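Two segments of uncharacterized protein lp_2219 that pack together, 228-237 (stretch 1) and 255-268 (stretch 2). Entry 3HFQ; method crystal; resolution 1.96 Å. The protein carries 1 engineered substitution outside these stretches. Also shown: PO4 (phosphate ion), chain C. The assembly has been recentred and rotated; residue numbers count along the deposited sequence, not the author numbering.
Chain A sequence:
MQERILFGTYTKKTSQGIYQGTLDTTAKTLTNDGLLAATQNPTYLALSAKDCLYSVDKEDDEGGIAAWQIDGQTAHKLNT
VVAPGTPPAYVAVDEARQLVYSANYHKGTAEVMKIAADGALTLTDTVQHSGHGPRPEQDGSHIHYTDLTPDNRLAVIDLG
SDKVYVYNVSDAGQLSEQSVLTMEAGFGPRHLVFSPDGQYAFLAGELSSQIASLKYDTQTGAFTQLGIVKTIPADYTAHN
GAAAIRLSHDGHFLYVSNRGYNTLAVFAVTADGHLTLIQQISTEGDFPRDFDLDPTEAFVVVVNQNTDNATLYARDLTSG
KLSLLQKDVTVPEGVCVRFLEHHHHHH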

# COMPACT_ATOMS: atom_id res chain seq x y z
N ILE A 228 10.17 -15.19 10.76
CA ILE A 228 9.76 -13.84 11.14
C ILE A 228 10.95 -13.02 11.63
O ILE A 228 11.83 -13.53 12.33
CB ILE A 228 8.69 -13.89 12.27
CG1 ILE A 228 7.44 -14.61 11.78
CG2 ILE A 228 8.34 -12.48 12.72
CD1 ILE A 228 6.31 -14.67 12.80
N VAL A 229 10.98 -11.74 11.25
CA VAL A 229 12.05 -10.84 11.67
C VAL A 229 11.43 -9.55 12.20
O VAL A 229 10.30 -9.23 11.85
CB VAL A 229 13.00 -10.48 10.50
CG1 VAL A 229 13.77 -11.72 10.05
CG2 VAL A 229 12.21 -9.91 9.33
N LYS A 230 12.17 -8.82 13.04
CA LYS A 230 11.66 -7.56 13.59
C LYS A 230 12.02 -6.42 12.64
O LYS A 230 13.02 -6.50 11.93
CB LYS A 230 12.25 -7.30 14.98
CG LYS A 230 11.88 -8.36 16.01
CD LYS A 230 12.41 -8.04 17.41
CE LYS A 230 11.57 -6.98 18.11
NZ LYS A 230 11.98 -6.79 19.53
N THR A 231 11.21 -5.37 12.64
CA THR A 231 11.46 -4.24 11.75
C THR A 231 12.08 -3.05 12.47
O THR A 231 12.37 -2.03 11.85
CB THR A 231 10.16 -3.78 11.05
OG1 THR A 231 9.26 -3.22 12.02
CG2 THR A 231 9.48 -4.96 10.36
N ILE A 232 12.29 -3.20 13.78
CA ILE A 232 12.89 -2.15 14.60
C ILE A 232 13.82 -2.77 15.65
O ILE A 232 13.80 -3.99 15.85
CB ILE A 232 11.82 -1.32 15.35
CG1 ILE A 232 10.91 -2.24 16.16
CG2 ILE A 232 11.02 -0.49 14.36
CD1 ILE A 232 9.93 -1.51 17.06
N PRO A 233 14.64 -1.95 16.32
CA PRO A 233 15.56 -2.47 17.34
C PRO A 233 14.82 -3.27 18.41
O PRO A 233 13.68 -2.96 18.76
CB PRO A 233 16.20 -1.21 17.90
CG PRO A 233 16.26 -0.32 16.70
CD PRO A 233 14.88 -0.51 16.10
N ALA A 234 15.49 -4.28 18.94
CA ALA A 234 14.90 -5.13 19.97
C ALA A 234 14.56 -4.36 21.24
O ALA A 234 13.64 -4.73 21.97
CB ALA A 234 15.84 -6.28 20.29
N ASP A 235 15.29 -3.29 21.52
CA ASP A 235 15.05 -2.51 22.73
C ASP A 235 14.13 -1.30 22.57
O ASP A 235 13.85 -0.60 23.55
CB ASP A 235 16.37 -2.06 23.35
CG ASP A 235 17.27 -1.34 22.37
OD1 ASP A 235 16.76 -0.91 21.30
OD2 ASP A 235 18.47 -1.18 22.66
N TYR A 236 13.65 -1.03 21.35
CA TYR A 236 12.75 0.10 21.15
C TYR A 236 11.35 -0.30 21.61
O TYR A 236 10.63 -1.01 20.90
CB TYR A 236 12.71 0.53 19.68
CG TYR A 236 12.08 1.89 19.49
CD1 TYR A 236 12.76 3.05 19.85
CD2 TYR A 236 10.78 2.01 18.99
CE1 TYR A 236 12.16 4.31 19.71
CE2 TYR A 236 10.17 3.27 18.86
CZ TYR A 236 10.87 4.41 19.23
OH TYR A 236 10.27 5.64 19.11
N THR A 237 10.97 0.17 22.79
CA THR A 237 9.69 -0.16 23.39
C THR A 237 8.54 0.82 23.17
O THR A 237 7.40 0.52 23.53
CB THR A 237 9.87 -0.36 24.91
OG1 THR A 237 10.63 0.73 25.44
CG2 THR A 237 10.60 -1.67 25.19
N TYR A 255 11.88 -3.58 1.60
CA TYR A 255 11.82 -2.34 2.36
C TYR A 255 10.51 -2.24 3.13
O TYR A 255 9.47 -2.67 2.64
CB TYR A 255 11.96 -1.13 1.42
CG TYR A 255 13.22 -1.14 0.57
CD1 TYR A 255 13.35 -2.00 -0.52
CD2 TYR A 255 14.31 -0.32 0.90
CE1 TYR A 255 14.54 -2.06 -1.26
CE2 TYR A 255 15.50 -0.37 0.17
CZ TYR A 255 15.61 -1.24 -0.91
OH TYR A 255 16.80 -1.34 -1.60
N VAL A 256 10.56 -1.69 4.34
CA VAL A 256 9.35 -1.51 5.14
C VAL A 256 9.44 -0.19 5.91
O VAL A 256 10.53 0.21 6.33
CB VAL A 256 9.13 -2.69 6.13
CG1 VAL A 256 10.25 -2.73 7.16
CG2 VAL A 256 7.78 -2.56 6.81
N SER A 257 8.32 0.51 6.06
CA SER A 257 8.32 1.77 6.79
C SER A 257 7.80 1.57 8.21
O SER A 257 6.90 0.75 8.45
CB SER A 257 7.49 2.83 6.06
OG SER A 257 6.13 2.44 5.94
N ASN A 258 8.37 2.32 9.15
CA ASN A 258 8.01 2.24 10.55
C ASN A 258 7.44 3.57 11.06
O ASN A 258 8.12 4.60 10.99
CB ASN A 258 9.23 1.88 11.40
CG ASN A 258 9.73 0.47 11.13
OD1 ASN A 258 10.84 0.27 10.63
ND2 ASN A 258 8.92 -0.52 11.46
N ARG A 259 6.21 3.54 11.56
CA ARG A 259 5.57 4.74 12.10
C ARG A 259 5.80 4.75 13.61
O ARG A 259 5.23 3.94 14.34
CB ARG A 259 4.08 4.73 11.81
CG ARG A 259 3.73 4.92 10.35
CD ARG A 259 2.25 4.66 10.13
NE ARG A 259 1.92 3.25 10.32
CZ ARG A 259 0.72 2.73 10.12
NH1 ARG A 259 -0.28 3.51 9.74
NH2 ARG A 259 0.51 1.43 10.29
N GLY A 260 6.63 5.69 14.06
CA GLY A 260 6.96 5.78 15.47
C GLY A 260 8.47 5.87 15.52
O GLY A 260 9.03 6.88 15.93
N TYR A 261 9.14 4.80 15.11
CA TYR A 261 10.60 4.79 15.07
C TYR A 261 10.98 5.66 13.87
O TYR A 261 12.12 6.12 13.74
CB TYR A 261 11.14 3.37 14.90
CG TYR A 261 12.63 3.24 15.14
CD1 TYR A 261 13.19 3.64 16.35
CD2 TYR A 261 13.47 2.74 14.14
CE1 TYR A 261 14.57 3.54 16.56
CE2 TYR A 261 14.84 2.65 14.35
CZ TYR A 261 15.38 3.04 15.56
OH TYR A 261 16.74 2.95 15.76
N ASN A 262 10.00 5.86 13.00
CA ASN A 262 10.13 6.68 11.80
C ASN A 262 11.34 6.42 10.92
O ASN A 262 12.19 7.29 10.71
CB ASN A 262 10.09 8.17 12.18
CG ASN A 262 8.79 8.55 12.88
OD1 ASN A 262 7.73 7.98 12.61
ND2 ASN A 262 8.87 9.53 13.78
N THR A 263 11.41 5.21 10.37
CA THR A 263 12.51 4.84 9.49
C THR A 263 12.01 3.91 8.39
O THR A 263 10.86 3.49 8.38
CB THR A 263 13.58 4.01 10.22
OG1 THR A 263 13.00 2.77 10.63
CG2 THR A 263 14.12 4.74 11.43
N LEU A 264 12.92 3.62 7.47
CA LEU A 264 12.66 2.66 6.42
C LEU A 264 13.71 1.62 6.80
O LEU A 264 14.87 1.97 7.01
CB LEU A 264 12.97 3.21 5.02
CG LEU A 264 12.05 4.27 4.41
CD1 LEU A 264 12.35 4.38 2.92
CD2 LEU A 264 10.59 3.90 4.63
N ALA A 265 13.29 0.37 6.94
CA ALA A 265 14.23 -0.69 7.28
C ALA A 265 14.47 -1.46 6.00
O ALA A 265 13.53 -1.82 5.30
CB ALA A 265 13.65 -1.60 8.35
N VAL A 266 15.74 -1.71 5.69
CA VAL A 266 16.11 -2.42 4.47
C VAL A 266 16.60 -3.82 4.79
O VAL A 266 17.45 -4.01 5.66
CB VAL A 266 17.22 -1.67 3.72
CG1 VAL A 266 17.45 -2.31 2.36
CG2 VAL A 266 16.86 -0.20 3.59
N PHE A 267 16.06 -4.80 4.06
CA PHE A 267 16.44 -6.20 4.25
C PHE A 267 16.94 -6.81 2.96
O PHE A 267 16.41 -6.54 1.88
CB PHE A 267 15.24 -7.04 4.71
CG PHE A 267 14.69 -6.65 6.05
CD1 PHE A 267 13.84 -5.56 6.18
CD2 PHE A 267 15.01 -7.39 7.19
CE1 PHE A 267 13.30 -5.21 7.41
CE2 PHE A 267 14.48 -7.06 8.43
CZ PHE A 267 13.62 -5.97 8.54
N ALA A 268 17.97 -7.65 3.07
CA ALA A 268 18.50 -8.35 1.92
C ALA A 268 17.73 -9.67 1.89
O ALA A 268 17.61 -10.34 2.93
CB ALA A 268 19.99 -8.61 2.10
P PO4 C . -3.57 1.74 9.88
O1 PO4 C . -3.51 2.77 11.07
O2 PO4 C . -2.20 1.75 9.10
O3 PO4 C . -3.85 0.29 10.44
O4 PO4 C . -4.73 2.15 8.89

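Stretch 2 is a beta hairpin, and stretch 1 packs on one of its faces as the end of a strand that runs out into loop. The hairpin holds itself together: Val256 and Ala265 exchange backbone hydrogen bonds in both directions (Val256 N to Ala265 O 3.1 Å, Ala265 N to Val256 O 2.8 Å), and Asn258 N donates to Thr263 O at 2.9 Å. Side chains make most of the contact between the stretches. Alternation along the strands sorts them: Val256, Asn258, Ala265 and Phe267 point their CA-to-CB bonds toward stretch 1, while Ser257 and Leu264 point away.

Phe267, with chi1 m at -63° and chi2 at 80°, brings its ring to the end of the strand in stretch 1. Its edge meets the backbone there: Phe267 CZ lies 3.5 Å from Lys230 O and 4.2 Å from Thr231 CA. Val229, also m, brings Val229 CG2 to 3.8 Å from Phe267 CE2, an apolar contact beside the backbone approach. The CA-to-CB bond of Lys230 points away, and the residue is exposed.

Thr231 CA and Ala265 CA form the closer pair of the register, 6.3 Å apart. The small methyl of Ala265 suits this closeness: Ala265 CB lies 3.8 Å from Thr231 O. The p rotamer of Thr231 gives its two branches different surroundings, Thr231 CG2 lying 4.0 Å from Val256 CG1 and OG1 facing the Asn258 amide. That amide is probably turned over in the model, so its polar pairing with Thr231 remains open.

The outer part of the contact is built around Tyr261, whose t rotamer (chi1 -169°) lays the ring along the loop of stretch 1. Ile232, in p with chi2 t, places Ile232 CG2 3.9 Å from Tyr261 CB. Pro233 then covers one face of the Tyr261 ring, Pro233 CD lying 3.8 Å from the ring centroid and 22° off the normal, a CH-pi contact that suits proline's ring carbons, whose CD is polarised by the neighbouring nitrogen.

A type I turn from Pro233 to Tyr236, closed by Tyr236 N to Pro233 O at 3.2 Å, brings the chain back so that a second aromatic can join. Tyr236 is also t (chi1 -166°), and the edge of the Tyr261 ring meets the face of the Tyr236 ring, with centroids 4.7 Å apart and planes at 63°.

Gly260 helps shape the hairpin loop: at phi 131° and psi -65°, a CB would jam against the preceding carbonyl oxygen. Gly260 N donates to Asn262 OD1 at 2.9 Å.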